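Local coordinates for putative hemin transport system, substrate-binding protein (Burkholderia cenocepacia J2315, PDB 5GIZ) that binds heme in the periplasm and probably delivers it to a membrane transporter for uptake into the cell, at residues P67-A72 / Q113-R118; S103-I108 / Q126-D131; S210-A215 / L243-L248. All coordinates share one frame; numbering follows the deposited sequence.

Contact 1 of 3, residues P67-A72 / Q113-R118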
ATOM      1  N   PRO A  67      15.738 -16.366  11.607  1.00 15.58           N
ATOM      2  CA  PRO A  67      15.326 -15.110  12.232  1.00 15.32           C
ATOM      3  C   PRO A  67      15.305 -15.194  13.735  1.00 15.61           C
ATOM      4  O   PRO A  67      14.994 -16.234  14.292  1.00 16.54           O
ATOM      5  CB  PRO A  67      13.870 -14.958  11.764  1.00 15.50           C
ATOM      6  CG  PRO A  67      13.418 -16.376  11.542  1.00 16.01           C
ATOM      7  CD  PRO A  67      14.615 -17.040  10.923  1.00 16.05           C
ATOM      8  N   ASP A  68      15.560 -14.065  14.395  1.00 15.83           N
ATOM      9  CA  ASP A  68      15.245 -13.866  15.798  1.00 16.93           C
ATOM     10  C   ASP A  68      13.877 -13.219  15.990  1.00 16.28           C
ATOM     11  O   ASP A  68      13.252 -13.349  17.056  1.00 16.91           O
ATOM     12  CB  ASP A  68      16.284 -12.941  16.440  1.00 18.08           C
ATOM     13  CG  ASP A  68      17.655 -13.526  16.412  1.00 19.45           C
ATOM     14  OD1 ASP A  68      17.820 -14.756  16.764  1.00 20.69           O
ATOM     15  OD2 ASP A  68      18.610 -12.870  15.943  1.00 19.28           O
ATOM     16  N   LEU A  69      13.430 -12.490  14.958  1.00 15.00           N
ATOM     17  CA  LEU A  69      12.168 -11.747  15.039  1.00 15.33           C
ATOM     18  C   LEU A  69      11.567 -11.616  13.661  1.00 14.57           C
ATOM     19  O   LEU A  69      12.289 -11.399  12.722  1.00 13.48           O
ATOM     20  CB  LEU A  69      12.480 -10.376  15.611  1.00 16.09           C
ATOM     21  CG  LEU A  69      11.373  -9.324  15.658  1.00 16.93           C
ATOM     22  CD1 LEU A  69      10.230  -9.761  16.557  1.00 18.14           C
ATOM     23  CD2 LEU A  69      11.933  -7.977  16.109  1.00 17.86           C
ATOM     24  N   VAL A  70      10.245 -11.708  13.569  1.00 14.78           N
ATOM     25  CA  VAL A  70       9.481 -11.462  12.377  1.00 14.82           C
ATOM     26  C   VAL A  70       8.490 -10.331  12.689  1.00 15.02           C
ATOM     27  O   VAL A  70       7.726 -10.431  13.638  1.00 15.57           O
ATOM     28  CB  VAL A  70       8.699 -12.721  11.907  1.00 15.52           C
ATOM     29  CG1 VAL A  70       7.768 -12.382  10.762  1.00 15.58           C
ATOM     30  CG2 VAL A  70       9.630 -13.880  11.580  1.00 15.59           C
ATOM     31  N   LEU A  71       8.513  -9.286  11.892  1.00 15.27           N
ATOM     32  CA  LEU A  71       7.522  -8.250  11.903  1.00 15.56           C
ATOM     33  C   LEU A  71       6.567  -8.539  10.786  1.00 14.97           C
ATOM     34  O   LEU A  71       6.972  -8.587   9.627  1.00 14.45           O
ATOM     35  CB  LEU A  71       8.168  -6.884  11.687  1.00 16.13           C
ATOM     36  CG  LEU A  71       9.351  -6.566  12.620  1.00 17.59           C
ATOM     37  CD1 LEU A  71       9.994  -5.232  12.160  1.00 18.52           C
ATOM     38  CD2 LEU A  71       8.931  -6.580  14.044  1.00 18.96           C
ATOM     39  N   ALA A  72       5.303  -8.766  11.135  1.00 14.89           N
ATOM     40  CA  ALA A  72       4.334  -9.246  10.180  1.00 15.47           C
ATOM     41  C   ALA A  72       3.141  -8.357  10.030  1.00 15.69           C
ATOM     42  O   ALA A  72       2.519  -7.930  11.026  1.00 15.06           O
ATOM     43  CB  ALA A  72       3.859 -10.643  10.581  1.00 16.12           C
ATOM     44  N   GLN A 113       9.584   0.211  18.385  1.00 18.88           N
ATOM     45  CA  GLN A 113       9.563  -0.503  19.662  1.00 20.48           C
ATOM     46  C   GLN A 113      10.111  -1.918  19.519  1.00 19.80           C
ATOM     47  O   GLN A 113      10.973  -2.327  20.306  1.00 20.34           O
ATOM     48  CB  GLN A 113       8.147  -0.607  20.226  1.00 23.15           C
ATOM     49  CG  GLN A 113       8.035  -1.512  21.481  1.00 27.14           C
ATOM     50  CD  GLN A 113       8.826  -1.040  22.693  1.00 32.24           C
ATOM     51  OE1 GLN A 113       9.293  -1.859  23.507  1.00 37.03           O
ATOM     52  NE2 GLN A 113       8.965   0.272  22.846  1.00 36.20           N
ATOM     53  N   ALA A 114       9.611  -2.662  18.516  1.00 18.74           N
ATOM     54  CA  ALA A 114      10.001  -4.056  18.320  1.00 19.24           C
ATOM     55  C   ALA A 114      11.496  -4.175  18.080  1.00 19.38           C
ATOM     56  O   ALA A 114      12.120  -5.161  18.490  1.00 20.25           O
ATOM     57  CB  ALA A 114       9.234  -4.675  17.166  1.00 18.23           C
ATOM     58  N   LEU A 115      12.062  -3.169  17.408  1.00 18.99           N
ATOM     59  CA  LEU A 115      13.487  -3.131  17.016  1.00 19.69           C
ATOM     60  C   LEU A 115      14.397  -2.449  18.063  1.00 21.30           C
ATOM     61  O   LEU A 115      15.603  -2.360  17.855  1.00 20.36           O
ATOM     62  CB  LEU A 115      13.655  -2.464  15.647  1.00 19.44           C
ATOM     63  CG  LEU A 115      13.017  -3.205  14.464  1.00 19.40           C
ATOM     64  CD1 LEU A 115      13.243  -2.403  13.195  1.00 18.37           C
ATOM     65  CD2 LEU A 115      13.540  -4.622  14.300  1.00 20.40           C
ATOM     66  N   ASP A 116      13.786  -2.005  19.152  1.00 21.74           N
ATOM     67  CA  ASP A 116      14.465  -1.333  20.271  1.00 24.38           C
ATOM     68  C   ASP A 116      15.215  -0.111  19.774  1.00 24.78           C
ATOM     69  O   ASP A 116      16.381   0.146  20.134  1.00 26.30           O
ATOM     70  CB  ASP A 116      15.371  -2.325  20.994  1.00 26.60           C
ATOM     71  CG  ASP A 116      15.938  -1.781  22.274  1.00 28.81           C
ATOM     72  OD1 ASP A 116      15.311  -0.944  22.974  1.00 30.71           O
ATOM     73  OD2 ASP A 116      17.051  -2.256  22.599  1.00 31.81           O
ATOM     74  N   VAL A 117      14.536   0.651  18.918  1.00 23.73           N
ATOM     75  CA  VAL A 117      15.064   1.937  18.485  1.00 23.88           C
ATOM     76  C   VAL A 117      14.028   3.039  18.690  1.00 25.15           C
ATOM     77  O   VAL A 117      13.621   3.715  17.743  1.00 21.66           O
ATOM     78  CB  VAL A 117      15.587   1.900  17.042  1.00 23.48           C
ATOM     79  CG1 VAL A 117      16.861   1.054  16.956  1.00 24.47           C
ATOM     80  CG2 VAL A 117      14.535   1.372  16.038  1.00 22.68           C
ATOM     81  N   ARG A 118      13.615   3.234  19.941  1.00 27.16           N
ATOM     82  CA  ARG A 118      12.632   4.268  20.299  1.00 29.69           C
ATOM     83  C   ARG A 118      12.980   5.665  19.764  1.00 27.77           C
ATOM     84  O   ARG A 118      12.127   6.307  19.193  1.00 24.65           O
ATOM     85  CB  ARG A 118      12.431   4.289  21.827  1.00 34.91           C
ATOM     86  CG  ARG A 118      12.060   5.642  22.451  1.00 40.21           C
ATOM     87  CD  ARG A 118      12.104   5.559  23.978  1.00 46.16           C
ATOM     88  NE  ARG A 118      13.427   5.899  24.510  1.00 51.68           N
ATOM     89  CZ  ARG A 118      13.861   7.143  24.706  1.00 56.68           C
ATOM     90  NH1 ARG A 118      13.083   8.177  24.406  1.00 59.62           N
ATOM     91  NH2 ARG A 118      15.075   7.364  25.203  1.00 57.58           N
TER
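Two different first torsions let Leu-69 and Leu-71 reach the same helix end from alternate positions of one strand. In Leu-69, CG lies anti to the backbone N (chi1 173°), beside the carbonyl carbon. In Leu-71 it lies beside the backbone N and anti to the carbonyl carbon (chi1 -52°), as in Leu-115 across from it. Both strand residues set out toward segment 113-118, whereas the first bond of Leu-115 runs across that direction and its CD2 methyl comes over. That methyl lies against both strand leucines, with Leu-115 CD2 4.1 Å from Leu-69 CD2 and 4.2 Å from Leu-71 CD1, chains crossing obliquely in both pairs. Ala-114 takes the other branch: its CB is 3.7 Å from Leu-71 CD2. Leu-69 CD2 also comes within 3.7 Å of Ala-114 O. Alanine suits this place because its single methyl lets the last turn of the helix settle close over the strand, while branched leucine tips fill the width between the two backbones. The meeting side chains are all apolar, as fits three buried leucines; the one polar atom touched is that carbonyl oxygen. Beyond them the helix ends in a Schellman motif at Asp-116, whose positive phi (57°) turns the chain away; Asp-116 N bonds back to Gln-113 O at 3.1 Å. Asp-116 OD2 pairs with Arg-29, and Leu-115 also rests on Val-8. Strand 69-72 runs between strands 6-11 and 91-94, and helix 101-114 covers one face of it: the layered alpha/beta packing of a parallel sheet, as in a lobe of a periplasmic binding protein.

Contact 2 of 3, residues S103-I108 / Q126-D131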
ATOM      1  N   SER A 103      -2.966   4.547  11.543  1.00 15.04           N
ATOM      2  CA  SER A 103      -2.479   3.198  11.415  1.00 16.26           C
ATOM      3  C   SER A 103      -0.983   3.205  10.939  1.00 15.35           C
ATOM      4  O   SER A 103      -0.197   2.369  11.376  1.00 16.17           O
ATOM      5  CB  SER A 103      -3.392   2.464  10.407  1.00 18.55           C
ATOM      6  OG  SER A 103      -2.953   1.145  10.261  1.00 20.96           O
ATOM      7  N   VAL A 104      -0.584   4.180  10.123  1.00 13.89           N
ATOM      8  CA  VAL A 104       0.790   4.253   9.666  1.00 13.21           C
ATOM      9  C   VAL A 104       1.646   4.696  10.845  1.00 13.03           C
ATOM     10  O   VAL A 104       2.744   4.183  11.051  1.00 12.51           O
ATOM     11  CB  VAL A 104       0.999   5.266   8.532  1.00 12.92           C
ATOM     12  CG1 VAL A 104       2.454   5.375   8.123  1.00 12.93           C
ATOM     13  CG2 VAL A 104       0.076   4.944   7.384  1.00 13.14           C
ATOM     14  N   ARG A 105       1.140   5.697  11.585  1.00 13.19           N
ATOM     15  CA  ARG A 105       1.879   6.175  12.762  0.70 13.73           C
ATOM     16  C   ARG A 105       2.114   5.040  13.761  1.00 13.88           C
ATOM     17  O   ARG A 105       3.209   4.948  14.379  1.00 13.94           O
ATOM     18  CB  ARG A 105       1.127   7.315  13.428  0.70 14.21           C
ATOM     19  CG  ARG A 105       1.005   8.485  12.476  0.70 14.10           C
ATOM     20  CD  ARG A 105       0.175   9.558  13.055  0.70 14.27           C
ATOM     21  NE  ARG A 105       0.980  10.374  13.936  0.70 14.41           N
ATOM     22  CZ  ARG A 105       0.764  10.596  15.226  0.70 14.41           C
ATOM     23  NH1 ARG A 105      -0.213   9.950  15.919  0.70 14.94           N
ATOM     24  NH2 ARG A 105       1.581  11.479  15.855  0.70 14.20           N
ATOM     25  N   ALA A 106       1.156   4.116  13.891  1.00 14.05           N
ATOM     26  CA  ALA A 106       1.314   2.961  14.765  1.00 14.77           C
ATOM     27  C   ALA A 106       2.347   1.968  14.229  1.00 14.14           C
ATOM     28  O   ALA A 106       3.034   1.322  14.988  1.00 14.25           O
ATOM     29  CB  ALA A 106      -0.031   2.266  14.984  1.00 14.79           C
ATOM     30  N   LYS A 107       2.479   1.863  12.919  1.00 13.84           N
ATOM     31  CA  LYS A 107       3.530   1.049  12.330  1.00 13.95           C
ATOM     32  C   LYS A 107       4.899   1.676  12.682  1.00 13.40           C
ATOM     33  O   LYS A 107       5.845   1.005  13.018  1.00 13.27           O
ATOM     34  CB  LYS A 107       3.380   0.937  10.807  1.00 14.55           C
ATOM     35  CG  LYS A 107       2.189   0.125  10.329  1.00 15.50           C
ATOM     36  CD  LYS A 107       2.056   0.100   8.812  1.00 15.41           C
ATOM     37  CE  LYS A 107       0.645  -0.274   8.343  1.00 15.71           C
ATOM     38  NZ  LYS A 107       0.578  -0.409   6.850  1.00 15.15           N
ATOM     39  N   ILE A 108       4.990   3.002  12.569  1.00 12.98           N
ATOM     40  CA  ILE A 108       6.266   3.660  12.891  1.00 13.10           C
ATOM     41  C   ILE A 108       6.675   3.383  14.343  1.00 13.54           C
ATOM     42  O   ILE A 108       7.773   2.919  14.610  1.00 13.97           O
ATOM     43  CB  ILE A 108       6.221   5.179  12.606  1.00 12.87           C
ATOM     44  CG1 ILE A 108       6.086   5.403  11.083  1.00 12.24           C
ATOM     45  CG2 ILE A 108       7.454   5.915  13.128  1.00 13.21           C
ATOM     46  CD1 ILE A 108       5.739   6.821  10.684  1.00 12.26           C
ATOM     47  N   GLN A 126       8.142  12.396  13.878  0.80 14.31           N
ATOM     48  CA  GLN A 126       8.110  13.825  13.796  0.80 15.50           C
ATOM     49  C   GLN A 126       8.217  14.288  12.334  0.80 15.34           C
ATOM     50  O   GLN A 126       7.491  15.164  11.914  0.80 15.14           O
ATOM     51  CB  GLN A 126       9.218  14.360  14.666  0.80 17.08           C
ATOM     52  CG  GLN A 126       9.383  15.842  14.655  0.80 18.78           C
ATOM     53  CD  GLN A 126      10.641  16.231  15.435  0.80 20.88           C
ATOM     54  OE1 GLN A 126      11.762  15.979  14.995  0.80 26.04           O
ATOM     55  NE2 GLN A 126      10.466  16.752  16.586  0.80 21.94           N
ATOM     56  N   ARG A 127       9.090  13.653  11.546  1.00 15.73           N
ATOM     57  CA  ARG A 127       9.226  13.986  10.100  1.00 17.24           C
ATOM     58  C   ARG A 127       7.952  13.660   9.343  1.00 15.49           C
ATOM     59  O   ARG A 127       7.418  14.453   8.565  1.00 15.14           O
ATOM     60  CB  ARG A 127      10.373  13.178   9.437  1.00 21.17           C
ATOM     61  CG  ARG A 127      11.749  13.418  10.022  1.00 27.52           C
ATOM     62  CD  ARG A 127      12.914  13.075   9.091  1.00 33.86           C
ATOM     63  NE  ARG A 127      12.980  11.687   8.619  1.00 39.81           N
ATOM     64  CZ  ARG A 127      13.455  10.647   9.309  1.00 43.58           C
ATOM     65  NH1 ARG A 127      13.918  10.771  10.562  1.00 44.07           N
ATOM     66  NH2 ARG A 127      13.465   9.452   8.729  1.00 49.54           N
ATOM     67  N   PHE A 128       7.457  12.442   9.566  1.00 13.56           N
ATOM     68  CA  PHE A 128       6.241  11.980   8.969  1.00 12.67           C
ATOM     69  C   PHE A 128       5.089  12.950   9.247  1.00 12.37           C
ATOM     70  O   PHE A 128       4.354  13.347   8.330  1.00 11.96           O
ATOM     71  CB  PHE A 128       5.919  10.574   9.476  1.00 12.37           C
ATOM     72  CG  PHE A 128       4.659  10.038   8.948  1.00 12.27           C
ATOM     73  CD1 PHE A 128       3.463  10.294   9.588  1.00 12.34           C
ATOM     74  CD2 PHE A 128       4.637   9.231   7.813  1.00 12.23           C
ATOM     75  CE1 PHE A 128       2.276   9.771   9.154  1.00 12.55           C
ATOM     76  CE2 PHE A 128       3.456   8.709   7.364  1.00 12.51           C
ATOM     77  CZ  PHE A 128       2.259   8.963   8.024  1.00 12.31           C
ATOM     78  N   ASP A 129       4.940  13.351  10.508  1.00 12.44           N
ATOM     79  CA  ASP A 129       3.846  14.244  10.893  1.00 12.81           C
ATOM     80  C   ASP A 129       3.927  15.615  10.253  1.00 13.12           C
ATOM     81  O   ASP A 129       2.928  16.154   9.823  1.00 13.22           O
ATOM     82  CB  ASP A 129       3.783  14.415  12.412  1.00 13.16           C
ATOM     83  CG  ASP A 129       3.229  13.199  13.137  1.00 13.58           C
ATOM     84  OD1 ASP A 129       2.698  12.261  12.490  1.00 13.42           O
ATOM     85  OD2 ASP A 129       3.281  13.151  14.412  1.00 13.81           O
ATOM     86  N   ARG A 130       5.157  16.134  10.089  1.00 14.10           N
ATOM     87  CA  ARG A 130       5.371  17.399   9.399  1.00 15.38           C
ATOM     88  C   ARG A 130       4.994  17.233   7.933  1.00 14.35           C
ATOM     89  O   ARG A 130       4.293  18.068   7.355  1.00 14.18           O
ATOM     90  CB  ARG A 130       6.837  17.826   9.585  1.00 17.67           C
ATOM     91  CG  ARG A 130       7.220  19.146   8.980  1.00 20.81           C
ATOM     92  CD  ARG A 130       8.601  19.537   9.491  1.00 23.53           C
ATOM     93  NE  ARG A 130       9.686  18.598   9.124  1.00 26.42           N
ATOM     94  CZ  ARG A 130      10.461  17.894   9.966  1.00 28.86           C
ATOM     95  NH1 ARG A 130      10.323  17.963  11.298  1.00 30.81           N
ATOM     96  NH2 ARG A 130      11.423  17.100   9.461  1.00 29.25           N
ATOM     97  N   ASP A 131       5.474  16.166   7.330  1.00 13.44           N
ATOM     98  CA  ASP A 131       5.138  15.941   5.940  1.00 13.39           C
ATOM     99  C   ASP A 131       3.639  15.722   5.727  1.00 12.50           C
ATOM    100  O   ASP A 131       3.047  16.155   4.711  1.00 12.72           O
ATOM    101  CB  ASP A 131       5.911  14.760   5.381  1.00 14.13           C
ATOM    102  CG  ASP A 131       7.400  15.026   5.267  1.00 15.96           C
ATOM    103  OD1 ASP A 131       7.857  16.168   5.312  1.00 19.11           O
ATOM    104  OD2 ASP A 131       8.142  14.078   5.103  1.00 17.99           O
TER
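Asp-129 OD2 is the best-held polar atom, gripped by one short, straight hydrogen bond from Arg-105 NH2 (2.8 Å, 163° at the hydrogen). The other oxygen, Asp-129 OD1, takes one more from Arg-105 NE at 2.9 Å. Each oxygen offers its syn lone pair and lies close to the guanidinium plane, so the groups meet edge to edge, nearly coplanar, in a side-on bidentate salt bridge. Arginine suits this task because a bend at chi3 (83°) turns NE and NH2 together toward the acid, leaving NH1 to pair with Glu-102. The guanidinium would be expected to favour the ionised form of both acids.

Beside the bridge, on the buried side of the interface, Phe-128 reaches across from the other helix, CG anti to the backbone N. Ile-108 CD1 lies over one face of its ring in a CH-pi contact, 4.2 Å from the centroid and offset toward the rim. Val-104 CG1 meets the far end of the ring obliquely, 3.6 Å from Phe-128 CE2, and Arg-105 CG leans on Phe-128 CE1 at 3.8 Å. The long aromatic side chain, met by the shorter Val-104 and Ile-108, thus fills the gap between segment axes that approach to 11.1 Å. Segments 103-108 and 126-131, of helices 101-114 and 118-141, run nearly antiparallel (161°), and helix 255-269 joins them through Leu-255, which touches both Val-104 and Phe-128.

Contact 3 of 3, residues S210-A215 / L243-L248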
ATOM      1  N   SER A 210      -3.082   0.677 -10.727  1.00 12.29           N
ATOM      2  CA  SER A 210      -1.666   0.557 -10.478  1.00 12.68           C
ATOM      3  C   SER A 210      -0.899   0.349 -11.801  1.00 12.74           C
ATOM      4  O   SER A 210      -1.457  -0.122 -12.792  1.00 12.89           O
ATOM      5  CB  SER A 210      -1.324  -0.552  -9.496  1.00 13.78           C
ATOM      6  OG  SER A 210      -1.611  -1.813 -10.076  1.00 15.27           O
ATOM      7  N   ASP A 211       0.391   0.667 -11.744  1.00 13.27           N
ATOM      8  CA  ASP A 211       1.280   0.377 -12.870  1.00 13.61           C
ATOM      9  C   ASP A 211       1.163  -1.076 -13.261  1.00 14.06           C
ATOM     10  O   ASP A 211       1.070  -1.387 -14.483  1.00 14.34           O
ATOM     11  CB  ASP A 211       2.751   0.645 -12.545  1.00 13.96           C
ATOM     12  CG  ASP A 211       3.036   2.094 -12.239  1.00 14.02           C
ATOM     13  OD1 ASP A 211       2.105   2.913 -12.388  1.00 15.40           O
ATOM     14  OD2 ASP A 211       4.196   2.396 -11.841  1.00 15.04           O
ATOM     15  N   GLU A 212       1.143  -1.958 -12.263  1.00 14.86           N
ATOM     16  CA  GLU A 212       1.059  -3.390 -12.513  1.00 15.87           C
ATOM     17  C   GLU A 212      -0.244  -3.787 -13.190  1.00 16.17           C
ATOM     18  O   GLU A 212      -0.259  -4.576 -14.149  1.00 16.31           O
ATOM     19  CB  GLU A 212       1.209  -4.148 -11.175  1.00 15.93           C
ATOM     20  CG  GLU A 212       2.574  -3.948 -10.506  1.00 17.25           C
ATOM     21  CD  GLU A 212       2.729  -2.741  -9.589  1.00 17.70           C
ATOM     22  OE1 GLU A 212       1.976  -1.756  -9.658  1.00 15.94           O
ATOM     23  OE2 GLU A 212       3.686  -2.765  -8.798  1.00 18.05           O
ATOM     24  N   GLY A 213      -1.361  -3.228 -12.718  1.00 15.38           N
ATOM     25  CA  GLY A 213      -2.654  -3.503 -13.325  1.00 14.76           C
ATOM     26  C   GLY A 213      -2.746  -2.982 -14.731  1.00 14.55           C
ATOM     27  O   GLY A 213      -3.391  -3.597 -15.587  1.00 14.06           O
ATOM     28  N   LEU A 214      -2.161  -1.806 -14.990  1.00 14.45           N
ATOM     29  CA  LEU A 214      -2.157  -1.227 -16.326  1.00 14.54           C
ATOM     30  C   LEU A 214      -1.374  -2.123 -17.295  1.00 15.00           C
ATOM     31  O   LEU A 214      -1.854  -2.363 -18.402  1.00 14.68           O
ATOM     32  CB  LEU A 214      -1.567   0.221 -16.276  1.00 15.44           C
ATOM     33  CG  LEU A 214      -1.601   0.951 -17.606  1.00 16.44           C
ATOM     34  CD1 LEU A 214      -3.011   1.082 -18.142  1.00 16.75           C
ATOM     35  CD2 LEU A 214      -0.900   2.309 -17.433  1.00 17.10           C
ATOM     36  N   ALA A 215      -0.209  -2.609 -16.831  1.00 15.16           N
ATOM     37  CA  ALA A 215       0.597  -3.525 -17.639  1.00 15.98           C
ATOM     38  C   ALA A 215      -0.182  -4.784 -17.894  1.00 16.41           C
ATOM     39  O   ALA A 215      -0.185  -5.275 -19.012  1.00 17.93           O
ATOM     40  CB  ALA A 215       1.903  -3.888 -16.988  1.00 16.26           C
ATOM     41  N   LEU A 243      -0.213   4.675 -10.890  1.00 11.27           N
ATOM     42  CA  LEU A 243       0.837   4.820  -9.917  0.50 11.17           C
ATOM     43  C   LEU A 243       1.283   3.405  -9.490  1.00 11.62           C
ATOM     44  O   LEU A 243       0.502   2.462  -9.497  1.00 12.34           O
ATOM     45  CB  LEU A 243       0.373   5.710  -8.730  0.50 11.06           C
ATOM     46  CG  LEU A 243       1.463   6.206  -7.787  0.50 10.90           C
ATOM     47  CD1 LEU A 243       2.439   7.132  -8.478  0.50 10.81           C
ATOM     48  CD2 LEU A 243       0.848   6.951  -6.624  0.50 10.88           C
ATOM     49  N   ASP A 244       2.513   3.304  -9.077  1.00 12.75           N
ATOM     50  CA  ASP A 244       3.032   2.048  -8.536  1.00 13.18           C
ATOM     51  C   ASP A 244       2.220   1.530  -7.377  1.00 12.32           C
ATOM     52  O   ASP A 244       1.872   2.313  -6.500  1.00 11.63           O
ATOM     53  CB  ASP A 244       4.460   2.337  -8.100  1.00 15.12           C
ATOM     54  CG  ASP A 244       5.072   1.260  -7.347  1.00 16.33           C
ATOM     55  OD1 ASP A 244       5.600   0.277  -7.974  1.00 18.77           O
ATOM     56  OD2 ASP A 244       5.095   1.341  -6.132  1.00 13.73           O
ATOM     57  N   ALA A 245       1.883   0.245  -7.356  1.00 12.12           N
ATOM     58  CA  ALA A 245       0.954  -0.276  -6.374  1.00 12.04           C
ATOM     59  C   ALA A 245       1.462  -0.104  -4.931  1.00 11.45           C
ATOM     60  O   ALA A 245       0.678   0.282  -4.056  1.00 11.37           O
ATOM     61  CB  ALA A 245       0.728  -1.762  -6.597  1.00 12.83           C
ATOM     62  N   LEU A 246       2.707  -0.450  -4.644  1.00 11.06           N
ATOM     63  CA  LEU A 246       3.198  -0.342  -3.281  1.00 11.12           C
ATOM     64  C   LEU A 246       3.183   1.103  -2.776  1.00 10.76           C
ATOM     65  O   LEU A 246       2.732   1.388  -1.673  1.00 10.35           O
ATOM     66  CB  LEU A 246       4.573  -0.944  -3.123  1.00 11.67           C
ATOM     67  CG  LEU A 246       5.244  -0.757  -1.743  1.00 12.04           C
ATOM     68  CD1 LEU A 246       4.453  -1.454  -0.669  1.00 12.23           C
ATOM     69  CD2 LEU A 246       6.656  -1.314  -1.838  1.00 12.67           C
ATOM     70  N   PHE A 247       3.602   2.011  -3.622  1.00 11.04           N
ATOM     71  CA  PHE A 247       3.636   3.421  -3.290  1.00 11.21           C
ATOM     72  C   PHE A 247       2.218   3.925  -3.065  1.00 11.03           C
ATOM     73  O   PHE A 247       1.943   4.604  -2.082  1.00 10.59           O
ATOM     74  CB  PHE A 247       4.306   4.160  -4.463  1.00 11.68           C
ATOM     75  CG  PHE A 247       4.431   5.656  -4.330  1.00 12.69           C
ATOM     76  CD1 PHE A 247       4.697   6.273  -3.139  1.00 13.17           C
ATOM     77  CD2 PHE A 247       4.439   6.408  -5.446  1.00 15.25           C
ATOM     78  CE1 PHE A 247       4.895   7.622  -3.057  1.00 12.97           C
ATOM     79  CE2 PHE A 247       4.615   7.784  -5.363  1.00 15.19           C
ATOM     80  CZ  PHE A 247       4.770   8.381  -4.128  1.00 14.06           C
ATOM     81  N   LEU A 248       1.306   3.604  -3.973  1.00 10.75           N
ATOM     82  CA  LEU A 248      -0.072   4.099  -3.859  1.00 11.15           C
ATOM     83  C   LEU A 248      -0.782   3.517  -2.639  1.00 11.17           C
ATOM     84  O   LEU A 248      -1.452   4.247  -1.874  1.00 10.72           O
ATOM     85  CB  LEU A 248      -0.839   3.722  -5.142  1.00 11.32           C
ATOM     86  CG  LEU A 248      -2.323   4.064  -5.184  1.00 12.12           C
ATOM     87  CD1 LEU A 248      -2.616   5.535  -5.017  1.00 11.91           C
ATOM     88  CD2 LEU A 248      -2.936   3.509  -6.473  1.00 12.03           C
TER
HETATM   89  O   HOH W   1       5.838   0.309 -10.765  1.00 26.95           O
HETATM   90  O   HOH W   2       4.626  -1.625  -6.584  1.00 13.59           O
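Ser-210 closes strand 206-210 and caps helix 211-217: OG, placed between the backbone N and the carbonyl carbon (chi1 68°), accepts from Gly-213 N at 3.0 Å. Its CA leans on Leu-243 O in a CA-H...O contact, and its CB packs on the small Ala-245 CB. Next, Asp-211 N donates to Leu-243 O at 2.9 Å from well above the carbonyl plane, extending the parallel pairing of Ser-210 with Leu-243 past the strand end. Two neighbouring parallel strands thus each turn into a helix at the same edge of the sheet, its C-terminal edge as in alpha/beta folds; the helix starts adjoin and the helices then lead apart. The Asp-211 carboxylate lies over the Leu-243/Asp-244 peptide, and a water joins Asp-211 OD2 to Asp-244 OD1. Glu-212, bent at chi2 (87°), curls across to the second helix start, where its OE1 accepts from Ala-245 N at 3.1 Å through the syn lone pair. Asp-244 is itself the N-cap there, its OD2 taking Phe-247 N at 3.0 Å through the anti lone pair. The like charges of Glu-212 OE2 and Asp-244 OD1 stand 3.7 Å apart. A second water donates to both and accepts from Leu-246 N; the helix N-terminus probably eases this crowding of acids.

Contacts 1 and 2 share helix 101-114: its end rests on the sheet in contact 1, and an earlier stretch pairs with helix 118-141 in contact 2. Their segments alternate along the chain, and their centres are 18 Å apart. Contact 3 follows in sequence and belongs to the mixed sheet that contains strands 206-210 and 240-243; its centre is 23 Å from that of contact 2 and 29 Å from that of contact 1. None touches another. This chain is heme-free, and the contacts stand back from the residues that bind heme in this protein: between side chains, Leu-71 is about 10 Å from Gly-13, Val-104 about 10 Å from Ala-171, and Ser-210 about 8 Å from Tyr-191.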